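PDB 6KHO: tryptophan decarboxylase 1 from Oryza sativa subsp. japonica, which catalyses the pyridoxal phosphate-dependent decarboxylation of L-tryptophan to tryptamine, and of 5-hydroxy-L-tryptophan to serotonin, in serotonin biosynthesis. Local coordinates for residues A[80-83]-A[84-88]; A[38-41]-A[42-46]; A[208-211]-A[212-215]; A[270-274]-A[275-279]; A[503-506]-A[507-511]. All coordinates share one frame; numbering follows the deposited sequence.

Contact 1: residues A[80-83]-A[84-88]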
# COMPACT_ATOMS: atom_id res chain seq x y z
N THR A 80 14.31 -12.46 -19.35
CA THR A 80 13.65 -12.20 -18.07
C THR A 80 12.53 -13.20 -17.82
O THR A 80 12.42 -13.77 -16.73
CB THR A 80 13.12 -10.77 -18.06
OG1 THR A 80 14.21 -9.89 -18.37
CG2 THR A 80 12.53 -10.44 -16.68
N MET A 81 11.70 -13.46 -18.84
CA MET A 81 10.62 -14.43 -18.70
C MET A 81 11.15 -15.85 -18.54
O MET A 81 10.53 -16.66 -17.83
CB MET A 81 9.69 -14.37 -19.92
CG MET A 81 8.94 -13.03 -20.07
SD MET A 81 7.85 -12.70 -18.67
CE MET A 81 6.73 -14.09 -18.79
N LYS A 82 12.27 -16.20 -19.18
CA LYS A 82 12.82 -17.54 -18.95
C LYS A 82 13.27 -17.70 -17.50
O LYS A 82 13.03 -18.74 -16.88
CB LYS A 82 13.96 -17.83 -19.92
CG LYS A 82 14.53 -19.25 -19.74
CD LYS A 82 15.68 -19.52 -20.71
CE LYS A 82 16.05 -21.00 -20.75
NZ LYS A 82 16.71 -21.32 -22.06
N GLU A 83 13.93 -16.68 -16.94
CA GLU A 83 14.32 -16.75 -15.53
C GLU A 83 13.11 -16.76 -14.60
O GLU A 83 13.13 -17.43 -13.57
CB GLU A 83 15.27 -15.59 -15.19
CG GLU A 83 16.54 -15.64 -16.07
CD GLU A 83 17.62 -14.66 -15.66
OE1 GLU A 83 17.33 -13.71 -14.91
OE2 GLU A 83 18.78 -14.84 -16.09
N LEU A 84 12.04 -16.05 -14.97
CA LEU A 84 10.78 -16.19 -14.24
C LEU A 84 10.34 -17.66 -14.19
O LEU A 84 10.00 -18.18 -13.13
CB LEU A 84 9.70 -15.33 -14.90
CG LEU A 84 8.31 -15.48 -14.29
CD1 LEU A 84 8.27 -14.84 -12.91
CD2 LEU A 84 7.27 -14.86 -15.22
N ARG A 85 10.34 -18.33 -15.34
CA ARG A 85 9.84 -19.69 -15.39
C ARG A 85 10.80 -20.68 -14.73
O ARG A 85 10.35 -21.67 -14.14
CB ARG A 85 9.57 -20.12 -16.84
CG ARG A 85 8.57 -19.23 -17.57
CD ARG A 85 8.54 -19.49 -19.06
NE ARG A 85 7.23 -20.00 -19.47
CZ ARG A 85 6.33 -19.31 -20.17
NH1 ARG A 85 6.58 -18.06 -20.56
NH2 ARG A 85 5.17 -19.89 -20.48
N SER A 86 12.11 -20.43 -14.83
CA SER A 86 13.12 -21.38 -14.37
C SER A 86 13.45 -21.25 -12.89
O SER A 86 13.69 -22.26 -12.22
CB SER A 86 14.41 -21.22 -15.17
OG SER A 86 14.23 -21.58 -16.51
N SER A 87 13.51 -20.02 -12.37
CA SER A 87 14.00 -19.79 -11.02
C SER A 87 12.96 -19.25 -10.05
O SER A 87 13.05 -19.52 -8.85
CB SER A 87 15.19 -18.82 -11.05
OG SER A 87 16.27 -19.38 -11.78
N VAL A 88 11.96 -18.51 -10.54
CA VAL A 88 10.96 -17.92 -9.66
C VAL A 88 9.80 -18.90 -9.43
O VAL A 88 9.53 -19.30 -8.30
CB VAL A 88 10.45 -16.58 -10.22
CG1 VAL A 88 9.32 -16.03 -9.34
CG2 VAL A 88 11.61 -15.59 -10.37

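Contact 2: residues A[38-41]-A[42-46]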
# COMPACT_ATOMS: atom_id res chain seq x y z
N VAL A 38 1.08 -12.25 -20.98
CA VAL A 38 -0.24 -12.88 -21.05
C VAL A 38 -0.12 -14.36 -21.39
O VAL A 38 -0.84 -15.20 -20.84
CB VAL A 38 -1.14 -12.14 -22.07
CG1 VAL A 38 -2.41 -12.94 -22.35
CG2 VAL A 38 -1.50 -10.74 -21.55
N ASP A 39 0.80 -14.69 -22.30
CA ASP A 39 1.06 -16.09 -22.62
C ASP A 39 1.52 -16.87 -21.40
O ASP A 39 1.05 -17.98 -21.14
CB ASP A 39 2.10 -16.19 -23.73
CG ASP A 39 1.55 -15.81 -25.09
OD1 ASP A 39 0.31 -15.80 -25.25
OD2 ASP A 39 2.35 -15.53 -26.00
N PHE A 40 2.47 -16.30 -20.64
CA PHE A 40 2.87 -16.92 -19.38
C PHE A 40 1.66 -17.17 -18.49
O PHE A 40 1.53 -18.25 -17.89
CB PHE A 40 3.89 -16.06 -18.62
CG PHE A 40 4.13 -16.54 -17.20
CD1 PHE A 40 5.01 -17.59 -16.96
CD2 PHE A 40 3.44 -15.98 -16.13
CE1 PHE A 40 5.21 -18.05 -15.66
CE2 PHE A 40 3.63 -16.45 -14.84
CZ PHE A 40 4.52 -17.49 -14.60
N ILE A 41 0.77 -16.17 -18.36
CA ILE A 41 -0.36 -16.31 -17.44
C ILE A 41 -1.29 -17.43 -17.91
O ILE A 41 -1.76 -18.24 -17.11
CB ILE A 41 -1.12 -14.97 -17.30
CG1 ILE A 41 -0.29 -13.95 -16.51
CG2 ILE A 41 -2.44 -15.18 -16.60
CD1 ILE A 41 -0.77 -12.52 -16.72
N SER A 42 -1.58 -17.48 -19.22
CA SER A 42 -2.40 -18.57 -19.75
C SER A 42 -1.78 -19.93 -19.44
O SER A 42 -2.47 -20.85 -18.99
CB SER A 42 -2.59 -18.42 -21.26
OG SER A 42 -3.14 -17.15 -21.57
N ASP A 43 -0.47 -20.07 -19.69
CA ASP A 43 0.22 -21.32 -19.40
C ASP A 43 0.20 -21.63 -17.91
O ASP A 43 0.07 -22.79 -17.50
CB ASP A 43 1.66 -21.25 -19.87
CG ASP A 43 1.78 -21.16 -21.37
OD1 ASP A 43 0.76 -21.43 -22.05
OD2 ASP A 43 2.88 -20.82 -21.85
N TYR A 44 0.38 -20.60 -17.09
CA TYR A 44 0.43 -20.80 -15.65
C TYR A 44 -0.88 -21.37 -15.13
O TYR A 44 -0.89 -22.35 -14.38
CB TYR A 44 0.78 -19.49 -14.94
CG TYR A 44 0.81 -19.63 -13.43
CD1 TYR A 44 1.87 -20.28 -12.80
CD2 TYR A 44 -0.22 -19.12 -12.65
CE1 TYR A 44 1.90 -20.41 -11.42
CE2 TYR A 44 -0.19 -19.25 -11.25
CZ TYR A 44 0.87 -19.89 -10.65
OH TYR A 44 0.91 -20.02 -9.28
N TYR A 45 -2.01 -20.79 -15.53
CA TYR A 45 -3.28 -21.30 -15.04
C TYR A 45 -3.54 -22.72 -15.55
O TYR A 45 -4.13 -23.54 -14.84
CB TYR A 45 -4.43 -20.38 -15.45
CG TYR A 45 -4.47 -19.05 -14.71
CD1 TYR A 45 -3.97 -18.92 -13.43
CD2 TYR A 45 -5.01 -17.93 -15.32
CE1 TYR A 45 -4.01 -17.68 -12.77
CE2 TYR A 45 -5.07 -16.71 -14.68
CZ TYR A 45 -4.56 -16.58 -13.41
OH TYR A 45 -4.63 -15.34 -12.78
N LYS A 46 -3.14 -23.02 -16.78
CA LYS A 46 -3.38 -24.36 -17.30
C LYS A 46 -2.49 -25.40 -16.62
O LYS A 46 -2.85 -26.58 -16.55
CB LYS A 46 -3.15 -24.39 -18.82
CG LYS A 46 -4.26 -23.70 -19.60
CD LYS A 46 -3.93 -23.64 -21.08
CE LYS A 46 -4.86 -22.69 -21.83
NZ LYS A 46 -4.29 -22.35 -23.17

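Contact 3: residues A[208-211]-A[212-215]. With PLP (pyridoxal-5'-phosphate), chain C.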
# COMPACT_ATOMS: atom_id res chain seq x y z
N TYR A 208 -9.77 -2.67 23.26
CA TYR A 208 -10.38 -3.97 23.53
C TYR A 208 -10.62 -4.75 22.25
O TYR A 208 -11.13 -4.21 21.26
CB TYR A 208 -11.72 -3.81 24.27
CG TYR A 208 -11.61 -2.91 25.46
CD1 TYR A 208 -11.64 -1.53 25.31
CD2 TYR A 208 -11.44 -3.44 26.75
CE1 TYR A 208 -11.50 -0.69 26.39
CE2 TYR A 208 -11.31 -2.60 27.85
CZ TYR A 208 -11.34 -1.22 27.65
OH TYR A 208 -11.22 -0.36 28.71
N ALA A 209 -10.31 -6.04 22.29
CA ALA A 209 -10.71 -6.95 21.23
C ALA A 209 -10.71 -8.37 21.79
O ALA A 209 -10.02 -8.67 22.76
CB ALA A 209 -9.77 -6.84 20.02
N ALA A 210 -11.51 -9.24 21.16
CA ALA A 210 -11.49 -10.65 21.51
C ALA A 210 -10.12 -11.27 21.20
O ALA A 210 -9.37 -10.80 20.33
CB ALA A 210 -12.58 -11.40 20.74
N ASP A 211 -9.80 -12.35 21.92
CA ASP A 211 -8.54 -13.01 21.64
C ASP A 211 -8.52 -13.72 20.29
O ASP A 211 -7.47 -14.23 19.90
CB ASP A 211 -8.18 -13.99 22.77
CG ASP A 211 -9.19 -15.11 22.94
OD1 ASP A 211 -10.11 -15.24 22.10
OD2 ASP A 211 -9.08 -15.86 23.93
N GLN A 212 -9.65 -13.80 19.58
CA GLN A 212 -9.65 -14.32 18.22
C GLN A 212 -9.33 -13.25 17.18
O GLN A 212 -9.19 -13.57 15.99
CB GLN A 212 -11.01 -14.96 17.89
CG GLN A 212 -11.38 -16.14 18.78
CD GLN A 212 -10.28 -17.18 18.83
OE1 GLN A 212 -9.96 -17.81 17.82
NE2 GLN A 212 -9.68 -17.35 20.00
N THR A 213 -9.22 -11.99 17.59
CA THR A 213 -8.95 -10.92 16.64
C THR A 213 -7.57 -11.10 16.02
O THR A 213 -6.63 -11.54 16.69
CB THR A 213 -9.06 -9.56 17.35
OG1 THR A 213 -10.38 -9.41 17.86
CG2 THR A 213 -8.76 -8.40 16.39
N HIS A 214 -7.47 -10.79 14.73
CA HIS A 214 -6.21 -10.95 14.01
C HIS A 214 -5.09 -10.21 14.71
O HIS A 214 -5.28 -9.10 15.23
CB HIS A 214 -6.37 -10.44 12.58
CG HIS A 214 -5.35 -11.00 11.63
ND1 HIS A 214 -4.07 -10.50 11.53
CD2 HIS A 214 -5.43 -12.01 10.74
CE1 HIS A 214 -3.41 -11.18 10.61
NE2 HIS A 214 -4.21 -12.10 10.12
N SER A 215 -3.90 -10.84 14.74
CA SER A 215 -2.76 -10.27 15.44
C SER A 215 -2.41 -8.87 14.95
O SER A 215 -1.84 -8.08 15.71
CB SER A 215 -1.54 -11.18 15.28
OG SER A 215 -1.25 -11.40 13.91
N1 PLP C . -8.40 -9.59 9.66
C2 PLP C . -9.08 -10.70 9.19
C2A PLP C . -10.34 -11.18 9.84
C3 PLP C . -8.58 -11.40 8.10
O3 PLP C . -9.26 -12.49 7.64
C4 PLP C . -7.42 -10.97 7.47
C4A PLP C . -7.09 -11.48 6.09
C5 PLP C . -6.74 -9.86 7.94
C6 PLP C . -7.24 -9.17 9.04
C5A PLP C . -5.47 -9.46 7.23
O4P PLP C . -5.01 -8.17 7.57
P PLP C . -4.06 -7.32 6.56
O1P PLP C . -2.92 -8.16 6.07
O2P PLP C . -3.58 -6.11 7.32
O3P PLP C . -4.84 -6.87 5.33
O HOH W 1 -13.45 -8.59 19.32

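Contact 4: residues A[270-274]-A[275-279]. With PLP (pyridoxal-5'-phosphate), chain C.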
# COMPACT_ATOMS: atom_id res chain seq x y z
N VAL A 270 -16.17 -10.05 12.35
CA VAL A 270 -17.13 -10.94 11.71
C VAL A 270 -16.34 -11.86 10.79
O VAL A 270 -15.92 -11.46 9.69
CB VAL A 270 -18.22 -10.17 10.95
CG1 VAL A 270 -19.15 -11.15 10.23
CG2 VAL A 270 -19.00 -9.29 11.91
N GLY A 271 -16.13 -13.11 11.22
CA GLY A 271 -15.34 -14.06 10.45
C GLY A 271 -13.88 -14.10 10.86
O GLY A 271 -13.00 -13.71 10.09
N THR A 272 -13.60 -14.58 12.07
CA THR A 272 -12.23 -14.55 12.56
C THR A 272 -11.35 -15.47 11.73
O THR A 272 -11.81 -16.42 11.09
CB THR A 272 -12.16 -15.00 14.02
OG1 THR A 272 -12.62 -16.35 14.12
CG2 THR A 272 -12.98 -14.08 14.94
N THR A 273 -10.04 -15.19 11.77
CA THR A 273 -9.09 -15.91 10.92
C THR A 273 -8.97 -17.37 11.32
O THR A 273 -8.89 -18.26 10.46
CB THR A 273 -7.73 -15.22 10.99
OG1 THR A 273 -7.85 -13.87 10.53
CG2 THR A 273 -6.72 -15.95 10.12
N SER A 274 -8.95 -17.65 12.62
CA SER A 274 -8.72 -19.02 13.08
C SER A 274 -9.88 -19.93 12.72
O SER A 274 -9.71 -20.93 12.01
CB SER A 274 -8.46 -19.04 14.59
OG SER A 274 -8.30 -20.38 15.03
N SER A 275 -11.09 -19.61 13.20
CA SER A 275 -12.21 -20.53 13.10
C SER A 275 -13.49 -19.89 12.57
O SER A 275 -14.56 -20.49 12.69
CB SER A 275 -12.47 -21.18 14.47
OG SER A 275 -13.05 -20.25 15.38
N ASN A 276 -13.41 -18.68 11.99
CA ASN A 276 -14.59 -17.97 11.49
C ASN A 276 -15.64 -17.78 12.57
O ASN A 276 -16.84 -17.93 12.33
CB ASN A 276 -15.19 -18.68 10.28
CG ASN A 276 -14.57 -18.24 8.97
OD1 ASN A 276 -13.69 -17.37 8.96
ND2 ASN A 276 -15.02 -18.82 7.87
N ALA A 277 -15.20 -17.43 13.78
CA ALA A 277 -16.13 -16.97 14.78
C ALA A 277 -16.70 -15.61 14.36
O ALA A 277 -16.10 -14.88 13.57
CB ALA A 277 -15.45 -16.87 16.15
N VAL A 278 -17.87 -15.27 14.90
CA VAL A 278 -18.56 -14.03 14.56
C VAL A 278 -18.95 -13.31 15.84
O VAL A 278 -19.74 -13.83 16.63
CB VAL A 278 -19.80 -14.27 13.69
CG1 VAL A 278 -20.59 -12.97 13.56
CG2 VAL A 278 -19.40 -14.81 12.31
N ASP A 279 -18.39 -12.11 16.05
CA ASP A 279 -18.75 -11.30 17.21
C ASP A 279 -20.14 -10.69 17.01
O ASP A 279 -20.50 -10.32 15.89
CB ASP A 279 -17.71 -10.19 17.43
CG ASP A 279 -16.32 -10.74 17.81
OD1 ASP A 279 -16.21 -11.93 18.18
OD2 ASP A 279 -15.32 -9.97 17.75
N1 PLP C . -8.40 -9.59 9.66
C2 PLP C . -9.08 -10.70 9.19
C2A PLP C . -10.34 -11.18 9.84
C3 PLP C . -8.58 -11.40 8.10
O3 PLP C . -9.26 -12.49 7.64
C4 PLP C . -7.42 -10.97 7.47
C4A PLP C . -7.09 -11.48 6.09
C5 PLP C . -6.74 -9.86 7.94
C6 PLP C . -7.24 -9.17 9.04
C5A PLP C . -5.47 -9.46 7.23
O4P PLP C . -5.01 -8.17 7.57
P PLP C . -4.06 -7.32 6.56
O1P PLP C . -2.92 -8.16 6.07
O2P PLP C . -3.58 -6.11 7.32
O3P PLP C . -4.84 -6.87 5.33
O HOH W 2 -11.74 -18.07 15.85

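Contact 5: residues A[503-506]-A[507-511]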
# COMPACT_ATOMS: atom_id res chain seq x y z
N GLU A 503 -10.60 -37.65 -0.09
CA GLU A 503 -10.04 -38.98 -0.29
C GLU A 503 -8.58 -39.04 0.12
O GLU A 503 -8.13 -40.02 0.72
CB GLU A 503 -10.21 -39.41 -1.75
CG GLU A 503 -11.65 -39.45 -2.22
CD GLU A 503 -12.50 -40.38 -1.39
OE1 GLU A 503 -12.01 -41.46 -1.00
OE2 GLU A 503 -13.67 -40.04 -1.11
N LEU A 504 -7.82 -37.99 -0.18
CA LEU A 504 -6.40 -38.00 0.16
C LEU A 504 -6.20 -37.91 1.67
O LEU A 504 -5.28 -38.53 2.22
CB LEU A 504 -5.68 -36.86 -0.56
CG LEU A 504 -4.21 -36.67 -0.17
CD1 LEU A 504 -3.43 -37.92 -0.53
CD2 LEU A 504 -3.59 -35.44 -0.82
N ILE A 505 -7.05 -37.14 2.36
CA ILE A 505 -7.02 -37.10 3.82
C ILE A 505 -7.36 -38.47 4.40
O ILE A 505 -6.64 -39.00 5.25
CB ILE A 505 -7.98 -36.02 4.36
CG1 ILE A 505 -7.49 -34.61 3.99
CG2 ILE A 505 -8.14 -36.15 5.87
CD1 ILE A 505 -8.61 -33.58 3.91
N LYS A 506 -8.48 -39.05 3.95
CA LYS A 506 -8.87 -40.38 4.40
C LYS A 506 -7.75 -41.38 4.16
O LYS A 506 -7.36 -42.13 5.07
CB LYS A 506 -10.14 -40.83 3.67
CG LYS A 506 -11.41 -40.22 4.23
CD LYS A 506 -12.64 -41.02 3.83
CE LYS A 506 -12.63 -41.34 2.35
NZ LYS A 506 -13.95 -41.86 1.90
N LYS A 507 -7.19 -41.39 2.95
CA LYS A 507 -6.16 -42.36 2.60
C LYS A 507 -4.92 -42.18 3.46
O LYS A 507 -4.37 -43.15 3.99
CB LYS A 507 -5.83 -42.23 1.11
CG LYS A 507 -4.59 -42.95 0.64
CD LYS A 507 -4.49 -42.89 -0.88
CE LYS A 507 -3.28 -43.63 -1.40
NZ LYS A 507 -3.53 -44.20 -2.76
N THR A 508 -4.46 -40.93 3.60
CA THR A 508 -3.27 -40.67 4.42
C THR A 508 -3.50 -41.04 5.88
O THR A 508 -2.57 -41.47 6.56
CB THR A 508 -2.88 -39.19 4.29
OG1 THR A 508 -2.73 -38.85 2.90
CG2 THR A 508 -1.58 -38.89 5.02
N THR A 509 -4.73 -40.89 6.37
CA THR A 509 -5.01 -41.18 7.77
C THR A 509 -4.92 -42.68 8.05
O THR A 509 -4.29 -43.09 9.03
CB THR A 509 -6.39 -40.63 8.14
OG1 THR A 509 -6.36 -39.20 8.11
CG2 THR A 509 -6.80 -41.09 9.54
N THR A 510 -5.53 -43.49 7.19
CA THR A 510 -5.45 -44.95 7.34
C THR A 510 -4.00 -45.43 7.35
O THR A 510 -3.59 -46.18 8.25
CB THR A 510 -6.24 -45.63 6.22
OG1 THR A 510 -5.71 -45.22 4.95
CG2 THR A 510 -7.69 -45.25 6.26
N GLU A 511 -3.19 -44.98 6.38
CA GLU A 511 -1.79 -45.37 6.35
C GLU A 511 -1.02 -44.93 7.59
O GLU A 511 0.04 -45.50 7.88
CB GLU A 511 -1.10 -44.78 5.11
CG GLU A 511 -1.78 -45.11 3.79
CD GLU A 511 -0.97 -44.63 2.59
OE1 GLU A 511 -1.41 -44.84 1.44
OE2 GLU A 511 0.11 -44.03 2.80

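Contact 1: residues A[80-83]-A[84-88]
Met81 and Leu84 lie side by side on helix 77-88 and point the same way, the methionine methyl CE resting 3.7 Å from Leu84 CD2. The methionine chain is bent twice beyond CB (chi2 -62°, chi3 -62°), which curls its end round to the leucine methyl. Both side chains then meet Phe40 of helix 27-47, and Met81 also packs on Ile118 of the second subunit. One turn on from Met81, Arg85 lays its aliphatic part over the methionine carbonyl, with CG 3.2 Å from Met81 O, while Arg85 N donates to the same oxygen at 3.0 Å. Its guanidinium leads away to a salt bridge with Asp43. Around the helix, Lys82 O is gripped twice by Ser86: the backbone N comes in at 2.8 Å, tilted slightly from the carbonyl plane, and OG at 3.1 Å from well above that plane. Glu83 sends its carboxylate out to Arg394 of the second subunit, whereas its carbonyl O takes Ser87 N at 2.9 Å and, weakly, Val88 N at 3.4 Å, the signature of a wider pi-type turn at the end of the helix. The chemistry thus joins three partners: the methionine and leucine methyls meet helix 27-47, Arg85 finds its mate on that helix and Glu83 on the other subunit, and the Ser86 hydroxyl bonds the helix's own backbone.

Contact 2: residues A[38-41]-A[42-46]
With CG anti to the backbone N in both Phe40 (chi1 169°) and Tyr44 (chi1 178°), the two side chains leave helix 27-47 in the same direction, one turn apart. Tyr44 CB sits over one face of the Phe40 ring, offset toward its rim, at 4.2 Å from Phe40 CE2. The ring planes are only 19° from parallel, but the centroids are 5.9 Å apart, so the rings are slid past each other and barely overlap. On another side of the helix Ile41 CG2 approaches the Tyr45 ring obliquely, 3.6 Å from Tyr45 CE2. Tyr45 OH reaches Ala121 O of the second subunit; an alanine here would probably strip Ile41 CG2 of its aromatic neighbour and leave that carbonyl without the phenol's hydrogen bond. Ser42 N donates to Val38 O at 2.9 Å, and Ser42 OG meets Arg31 of the second subunit, which also forms a salt bridge with Asp39. Tyr44 OH is bonded to His94. The i to i+4 pairing of side chains over regular backbone bonds is typical of an alpha-helix, here the N-terminal helix packed into the homodimer interface of a group II decarboxylase.

Contact 3: residues A[208-211]-A[212-215]
A type I beta turn from Ala210 to Thr213 carries the chain off the end of strand 205-210, closed by Thr213 N donating to Ala210 O at 3.0 Å. Thr213 folds its side chain back toward the strand, where OG1 lies 3.4 Å from Ala209 CB. A water accepts from Ala210 N at 2.8 Å and makes a weak, longer contact with Thr213 OG1. At the turn's corner Asp211 and Gln212 run alongside each other, pointing the same way. Gln212 is bent at chi2 (-52°), which swings NE2 round to Asp211 OD1 at 3.0 Å; the oxygen lies close to the amide plane, but the donor stands above the carboxylate, and the two flat groups are 85° apart. Asp211 OD1 also bonds Thr236. A leucine in place of Gln212 would probably leave Asp211 OD1 without its amide donor and the carboxylate of Asp211 freer to turn. Beyond the turn, His214 caps the following helix through ND1, which meets Thr216 N. With CG anti to the backbone N (chi1 -159°), one face of its ring meets the cofactor, PLP C6 lying 3.6 Å above the imidazole plane, offset toward the rim. ND1 is thereby engaged by the helix start while the ring face meets the cofactor, and the side-chain cap would be expected to limit the rotation of an imidazole that belongs to both the cofactor pocket and the serotonin site.

Contact 4: residues A[270-274]-A[275-279]
Ser275 meets Thr272 through a shared water, which lies 2.6 Å from Ser275 OG and also bonds Thr272 OG1. The serine stands just past the bend that turns the chain back on itself, the end-to-end directions of 270-274 and 275-279 being 151° apart. At Asn276 the backbone takes positive phi (56°), and its N donates to Thr272 O at 2.9 Å from above the carbonyl plane. The Asn276 side chain packs against Phe104, a serotonin-binding residue. Ala277 follows, bonded at both its N and its O: the N donates to Thr272 OG1 at 2.8 Å, while the O takes Gly271 N at 2.9 Å and Thr272 N in the carbonyl plane, on a lone pair. Thr272 OG1 can serve the alanine N because chi1 of 62° sets it between its own backbone N and carbonyl carbon. This is a tight hairpin-like loop leading from strand 262-269 toward helix 281-289 in the PLP-dependent decarboxylase domain. Its first limb borders the cofactor: Gly271 O lies 3.7 Å from PLP C2A, and Thr273 OG1 3.5 Å from PLP O3. The backbone angles of Gly271 would jam any CB against the carbonyl oxygen of Val270. Val278 forms a single beta bridge with Val270, their CG1 methyls 4.1 Å apart with the side chains crossing at a slant. Asp279 turns its carboxylate back to the main chain, OD2 accepting from Thr269 N and OD1 from Leu244 N.

Contact 5: residues A[503-506]-A[507-511]
Leu504 O is gripped by both donors of Thr508: OG1 at 2.7 Å and the backbone N at 2.9 Å, reaching it from opposite faces of the carbonyl plane. The hydroxyl can do this because it stands anti to its own carbonyl carbon (chi1 -54°), beside the backbone N and turned toward the preceding turn of the helix. The next residue repeats the scheme, with Thr509 OG1 meeting Ile505 O at 2.9 Å from well above its plane and Thr509 N coming from the opposite face. Two consecutive carbonyls are therefore each held by two donors, and both buried threonine hydroxyls are satisfied within the helix. Thr510 differs: chi1 of 58° turns its OG1 to Lys507 O, 2.6 Å away, three residues back. Leu504 CD1 lies beside the Thr508 hydroxyl bond, 3.6 Å from Thr508 OG1, with the two side chains slanting across each other. Lys506, whose side chain also touches Asp422, is bent at chi3, and its NZ makes a salt bridge, at a rather long 3.5 Å, with Glu503 OE1. Leu504 and Thr508 pack on helix 451-468, through Leu465 and Leu461 respectively, while Ile505 and Thr509 touch Phe425 of strand 425-427. Such threonine hydroxyl bonds to the carbonyl four residues earlier are a familiar feature of alpha-helices; here they lie on helix 495-513, the C-terminal helix packed against the small antiparallel sheet and helix 451-468.

The five contacts fall into two touching pairs and one remote helix. Contacts 1 and 2, centres about 13 Å apart, pack helix 77-88 against helix 27-47: Arg85 NH2 and Asp43 OD2 form a salt bridge at 2.8 Å, and both contacts reach the second subunit. Contacts 3 and 4, centres about 10 Å apart, meet at the pyridoxal phosphate, where His214 CD2 lies 3.1 Å from Thr273 OG1; Gln212 CB also packs 3.7 Å from Thr272 CG2. Contact 1 lies about 41 Å from contact 3, centre to centre, across the chain's centre. Contact 5 touches none of the others; its nearest neighbour, contact 4, is about 15 Å away between nearest atoms.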